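Side-chain contacts in NanU sialic acid binding protein (Bacteroides fragilis, PDB 4L7T), which binds sialic acid with high affinity and probably acts at the outer membrane as a SusD-like partner in its uptake: residues M177-I180 and K181-T185; R416-K420 and E421-A425. All coordinates share one frame; numbering follows the deposited sequence.

Contact 1: M177-I180 and K181-T185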
loop_
_atom_site.group_PDB
_atom_site.type_symbol
_atom_site.label_atom_id
_atom_site.label_comp_id
_atom_site.label_asym_id
_atom_site.label_seq_id
_atom_site.Cartn_x
_atom_site.Cartn_y
_atom_site.Cartn_z
ATOM N N MET A 177 -16.950 10.959 -2.294
ATOM C CA MET A 177 -16.592 10.363 -3.589
ATOM C C MET A 177 -16.728 11.439 -4.702
ATOM O O MET A 177 -15.901 11.492 -5.641
ATOM C CB MET A 177 -17.480 9.164 -3.933
ATOM C CG MET A 177 -17.183 8.570 -5.320
ATOM S SD MET A 177 -15.397 8.123 -5.654
ATOM C CE MET A 177 -15.336 6.405 -4.975
ATOM N N LYS A 178 -17.768 12.301 -4.616
ATOM C CA LYS A 178 -17.867 13.396 -5.587
ATOM C C LYS A 178 -16.612 14.291 -5.561
ATOM O O LYS A 178 -16.075 14.703 -6.643
ATOM C CB LYS A 178 -19.152 14.240 -5.335
ATOM C CG LYS A 178 -19.346 15.392 -6.338
ATOM C CD LYS A 178 -20.728 16.051 -6.123
ATOM C CE LYS A 178 -20.876 17.395 -6.874
ATOM N NZ LYS A 178 -22.240 17.860 -6.514
ATOM N N GLN A 179 -16.126 14.616 -4.383
ATOM C CA GLN A 179 -15.001 15.513 -4.252
ATOM C C GLN A 179 -13.760 14.810 -4.800
ATOM O O GLN A 179 -12.914 15.492 -5.407
ATOM C CB GLN A 179 -14.736 15.909 -2.806
ATOM C CG GLN A 179 -13.553 16.837 -2.620
ATOM C CD GLN A 179 -13.832 18.165 -3.335
ATOM O OE1 GLN A 179 -14.950 18.673 -3.280
ATOM N NE2 GLN A 179 -12.861 18.645 -4.096
ATOM N N ILE A 180 -13.641 13.486 -4.583
ATOM C CA ILE A 180 -12.388 12.785 -4.992
ATOM C C ILE A 180 -12.337 12.829 -6.519
ATOM O O ILE A 180 -11.272 13.132 -7.105
ATOM C CB ILE A 180 -12.416 11.304 -4.502
ATOM C CG1 ILE A 180 -12.118 11.228 -2.986
ATOM C CG2 ILE A 180 -11.386 10.370 -5.269
ATOM C CD1 ILE A 180 -12.635 9.779 -2.360
ATOM N N LYS A 181 -13.471 12.551 -7.151
ATOM C CA LYS A 181 -13.606 12.579 -8.617
ATOM C C LYS A 181 -13.366 13.978 -9.174
ATOM O O LYS A 181 -12.671 14.075 -10.212
ATOM C CB LYS A 181 -14.926 12.040 -9.112
ATOM C CG LYS A 181 -15.001 10.489 -8.971
ATOM C CD LYS A 181 -16.387 10.077 -9.410
ATOM C CE LYS A 181 -16.645 8.591 -9.269
ATOM N NZ LYS A 181 -18.078 8.223 -9.565
ATOM N N GLU A 182 -13.893 15.024 -8.509
ATOM C CA GLU A 182 -13.529 16.411 -8.910
ATOM C C GLU A 182 -12.026 16.720 -8.812
ATOM O O GLU A 182 -11.453 17.438 -9.687
ATOM C CB GLU A 182 -14.312 17.463 -8.117
ATOM C CG GLU A 182 -15.793 17.381 -8.348
ATOM C CD GLU A 182 -16.561 18.578 -7.701
ATOM O OE1 GLU A 182 -15.930 19.601 -7.317
ATOM O OE2 GLU A 182 -17.804 18.488 -7.620
ATOM N N ASP A 183 -11.361 16.246 -7.750
ATOM C CA ASP A 183 -9.956 16.462 -7.609
ATOM C C ASP A 183 -9.158 15.674 -8.677
ATOM O O ASP A 183 -8.118 16.142 -9.128
ATOM C CB ASP A 183 -9.472 16.066 -6.191
ATOM C CG ASP A 183 -9.787 17.138 -5.150
ATOM O OD1 ASP A 183 -10.074 18.325 -5.560
ATOM O OD2 ASP A 183 -9.747 16.822 -3.910
ATOM N N ILE A 184 -9.646 14.462 -9.023
ATOM C CA ILE A 184 -8.965 13.669 -10.115
ATOM C C ILE A 184 -9.034 14.487 -11.431
ATOM O O ILE A 184 -8.031 14.646 -12.138
ATOM C CB ILE A 184 -9.500 12.212 -10.240
ATOM C CG1 ILE A 184 -9.064 11.436 -9.010
ATOM C CG2 ILE A 184 -9.098 11.657 -11.645
ATOM C CD1 ILE A 184 -9.770 10.068 -8.927
ATOM N N THR A 185 -10.212 14.993 -11.744
ATOM C CA THR A 185 -10.378 15.818 -12.952
ATOM C C THR A 185 -9.524 17.064 -12.873
ATOM O O THR A 185 -8.909 17.414 -13.880
ATOM C CB THR A 185 -11.867 16.241 -13.070
ATOM O OG1 THR A 185 -12.681 15.071 -13.208
ATOM C CG2 THR A 185 -12.088 17.030 -14.334
#
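Met177 O accepts the N-H of Lys181, and three more i to i+4 bonds join 177-180 to 181-185 along this unbroken alpha-helical run. The tightest joins Ile184 N to Ile180 O at 2.8 Å. The straightest is that of Lys181, with an N-H...O angle of 170°. The side chains pair with the same spacing. Lys181 runs extended back over the preceding turn. Lys181 CE comes to 3.9 Å from Met177 SD, and the bends in the Met177 chain turn its sulfur toward the lysine. The NZ of Lys181 is hydrogen-bonded to Ser220 of helix 206-223. These turns belong to helix 173-191, which packs between helices 121-146 and 206-223 in the helical, TPR-like part of the SusD fold. On the side of helix 121-146, Gln179 bends at chi2 and brings its NE2 to Asp183 OD1 at 3.2 Å. This bond is weak, and the amide and carboxylate planes stand 62° apart. Asp183 has its stronger partner in Arg135, through a salt bridge at the same OD1. Ile180 CG2 meets Ile184 CD1 at 4.0 Å, and the Ile180 side chain also touches Val216 and Tyr139. On the exposed side, Lys178 CE lies 3.3 Å from Glu182 OE2. The charged ends stay farther apart, with Lys178 NZ 4.6 Å from Glu182 OE2.

Contact 2: R416-K420 and E421-A425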
loop_
_atom_site.group_PDB
_atom_site.type_symbol
_atom_site.label_atom_id
_atom_site.label_comp_id
_atom_site.label_asym_id
_atom_site.label_seq_id
_atom_site.Cartn_x
_atom_site.Cartn_y
_atom_site.Cartn_z
ATOM N N ARG A 416 6.622 -12.938 -15.386
ATOM C CA ARG A 416 7.701 -12.286 -14.604
ATOM C C ARG A 416 8.003 -13.120 -13.334
ATOM O O ARG A 416 9.169 -13.296 -12.969
ATOM C CB ARG A 416 7.413 -10.763 -14.304
ATOM C CG ARG A 416 8.635 -10.055 -13.727
ATOM C CD ARG A 416 8.765 -10.178 -12.164
ATOM N NE ARG A 416 7.666 -9.447 -11.527
ATOM C CZ ARG A 416 7.629 -8.132 -11.407
ATOM N NH1 ARG A 416 8.640 -7.366 -11.840
ATOM N NH2 ARG A 416 6.575 -7.567 -10.812
ATOM N N ALA A 417 6.957 -13.570 -12.658
ATOM C CA ALA A 417 7.042 -14.245 -11.353
ATOM C C ALA A 417 7.778 -15.642 -11.491
ATOM O O ALA A 417 8.656 -16.011 -10.671
ATOM C CB ALA A 417 5.597 -14.487 -10.798
ATOM N N TYR A 418 7.390 -16.364 -12.552
ATOM C CA TYR A 418 7.961 -17.690 -12.805
ATOM C C TYR A 418 9.244 -17.666 -13.614
ATOM O O TYR A 418 10.007 -18.634 -13.581
ATOM C CB TYR A 418 6.953 -18.600 -13.447
ATOM C CG TYR A 418 5.783 -18.962 -12.585
ATOM C CD1 TYR A 418 5.915 -19.850 -11.512
ATOM C CD2 TYR A 418 4.540 -18.371 -12.818
ATOM C CE1 TYR A 418 4.804 -20.181 -10.709
ATOM C CE2 TYR A 418 3.372 -18.703 -12.025
ATOM C CZ TYR A 418 3.531 -19.623 -10.966
ATOM O OH TYR A 418 2.377 -19.929 -10.279
ATOM N N GLY A 419 9.525 -16.564 -14.305
ATOM C CA GLY A 419 10.628 -16.512 -15.286
ATOM C C GLY A 419 10.145 -16.931 -16.672
ATOM O O GLY A 419 9.356 -17.830 -16.816
ATOM N N LYS A 420 10.622 -16.260 -17.716
ATOM C CA LYS A 420 10.042 -16.501 -19.051
ATOM C C LYS A 420 10.095 -17.942 -19.505
ATOM O O LYS A 420 9.108 -18.483 -19.987
ATOM C CB LYS A 420 10.774 -15.629 -20.073
ATOM C CG LYS A 420 10.500 -14.128 -19.880
ATOM C CD LYS A 420 11.586 -13.296 -20.608
ATOM C CE LYS A 420 11.845 -11.941 -19.926
ATOM N NZ LYS A 420 11.498 -10.754 -20.736
ATOM N N GLU A 421 11.271 -18.539 -19.431
ATOM C CA GLU A 421 11.374 -19.926 -19.952
ATOM C C GLU A 421 10.655 -20.987 -19.128
ATOM O O GLU A 421 9.963 -21.843 -19.678
ATOM C CB GLU A 421 12.824 -20.344 -20.123
ATOM C CG GLU A 421 13.619 -19.612 -21.192
ATOM C CD GLU A 421 14.935 -20.343 -21.472
ATOM O OE1 GLU A 421 15.309 -21.252 -20.670
ATOM O OE2 GLU A 421 15.584 -20.022 -22.494
ATOM N N PHE A 422 10.816 -20.892 -17.795
ATOM C CA PHE A 422 10.064 -21.794 -16.912
ATOM C C PHE A 422 8.552 -21.662 -17.115
ATOM O O PHE A 422 7.779 -22.630 -17.150
ATOM C CB PHE A 422 10.526 -21.564 -15.465
ATOM C CG PHE A 422 9.903 -22.527 -14.465
ATOM C CD1 PHE A 422 10.565 -23.735 -14.133
ATOM C CD2 PHE A 422 8.674 -22.242 -13.871
ATOM C CE1 PHE A 422 9.977 -24.640 -13.218
ATOM C CE2 PHE A 422 8.077 -23.116 -12.951
ATOM C CZ PHE A 422 8.726 -24.333 -12.618
ATOM N N PHE A 423 8.060 -20.422 -17.235
ATOM C CA PHE A 423 6.638 -20.247 -17.458
ATOM C C PHE A 423 6.146 -20.867 -18.767
ATOM O O PHE A 423 5.017 -21.409 -18.834
ATOM C CB PHE A 423 6.315 -18.760 -17.455
ATOM C CG PHE A 423 4.855 -18.406 -17.474
ATOM C CD1 PHE A 423 3.996 -18.767 -16.427
ATOM C CD2 PHE A 423 4.341 -17.576 -18.508
ATOM C CE1 PHE A 423 2.696 -18.412 -16.436
ATOM C CE2 PHE A 423 2.996 -17.200 -18.524
ATOM C CZ PHE A 423 2.165 -17.611 -17.461
ATOM N N GLU A 424 6.931 -20.646 -19.820
ATOM C CA GLU A 424 6.561 -21.197 -21.118
ATOM C C GLU A 424 6.518 -22.746 -21.073
ATOM O O GLU A 424 5.558 -23.361 -21.535
ATOM C CB GLU A 424 7.526 -20.665 -22.187
ATOM C CG GLU A 424 7.464 -21.434 -23.527
ATOM C CD GLU A 424 6.145 -21.339 -24.218
ATOM O OE1 GLU A 424 5.473 -20.285 -24.049
ATOM O OE2 GLU A 424 5.793 -22.324 -24.949
ATOM N N ALA A 425 7.490 -23.356 -20.413
ATOM C CA ALA A 425 7.511 -24.826 -20.345
ATOM C C ALA A 425 6.295 -25.325 -19.550
ATOM O O ALA A 425 5.685 -26.394 -19.838
ATOM C CB ALA A 425 8.827 -25.260 -19.692
#
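Tyr418 closes helix 407-418, and its side chain meets two phenylalanines of helix 420-425. Tyr418 CB lies 4.1 Å from Phe422 CD2 and equally near Phe423 CB. Farther out, the two edges of the Tyr418 ring each meet a different phenylalanine. Tyr418 CD1 is 4.2 Å from Phe422 CE2. Tyr418 CD2 is 3.7 Å from Phe423 CD1. The contacts with both phenylalanines are thus made near the base of the tyrosine ring. The Tyr418 and Phe423 rings lie nearly parallel (7°) but are displaced past one another, so they touch at their borders and do not stack. Phe423 has CG anti to its own N (chi1 -171°), which sets its ring beside Tyr418. Gly419 makes the turn between the helices. Its positive phi (89°) favours glycine, since a CB would press on the preceding carbonyl oxygen. It is also the N-cap residue of helix 420-425, and Gly419 O accepts Phe423 N at 2.9 Å. Around this corner, Tyr418 and Phe422 both touch Leu430 of helix 427-430. Phe423 packs back on Asn411, Arg414 and Glu415 of helix 407-418, while Tyr418 also rests on the loop residues Arg334 and Asp337, just before helix 339-343.

From the N terminus, the chain first reaches contact 1, within helix 173-191. No loop is closed there, because the paired residues sit on successive turns of one helix. The chain then passes through helices 206-223 and 227-244, strand 323-324, which pairs back with 65-67, and two antiparallel strand pairs, 267-271 with 383-387 and 344-350 with 356-363. Contact 2 follows, closing the tight turn at Gly419 between helices 407-418 and 420-425. The two contacts are in series and neither nest nor cross. The centres of contacts 1 and 2 are about 40 Å apart. Contact 1 belongs to helical packing with helices 121-146 and 206-223. Contact 2 joins consecutive helices near the loop at 334-338.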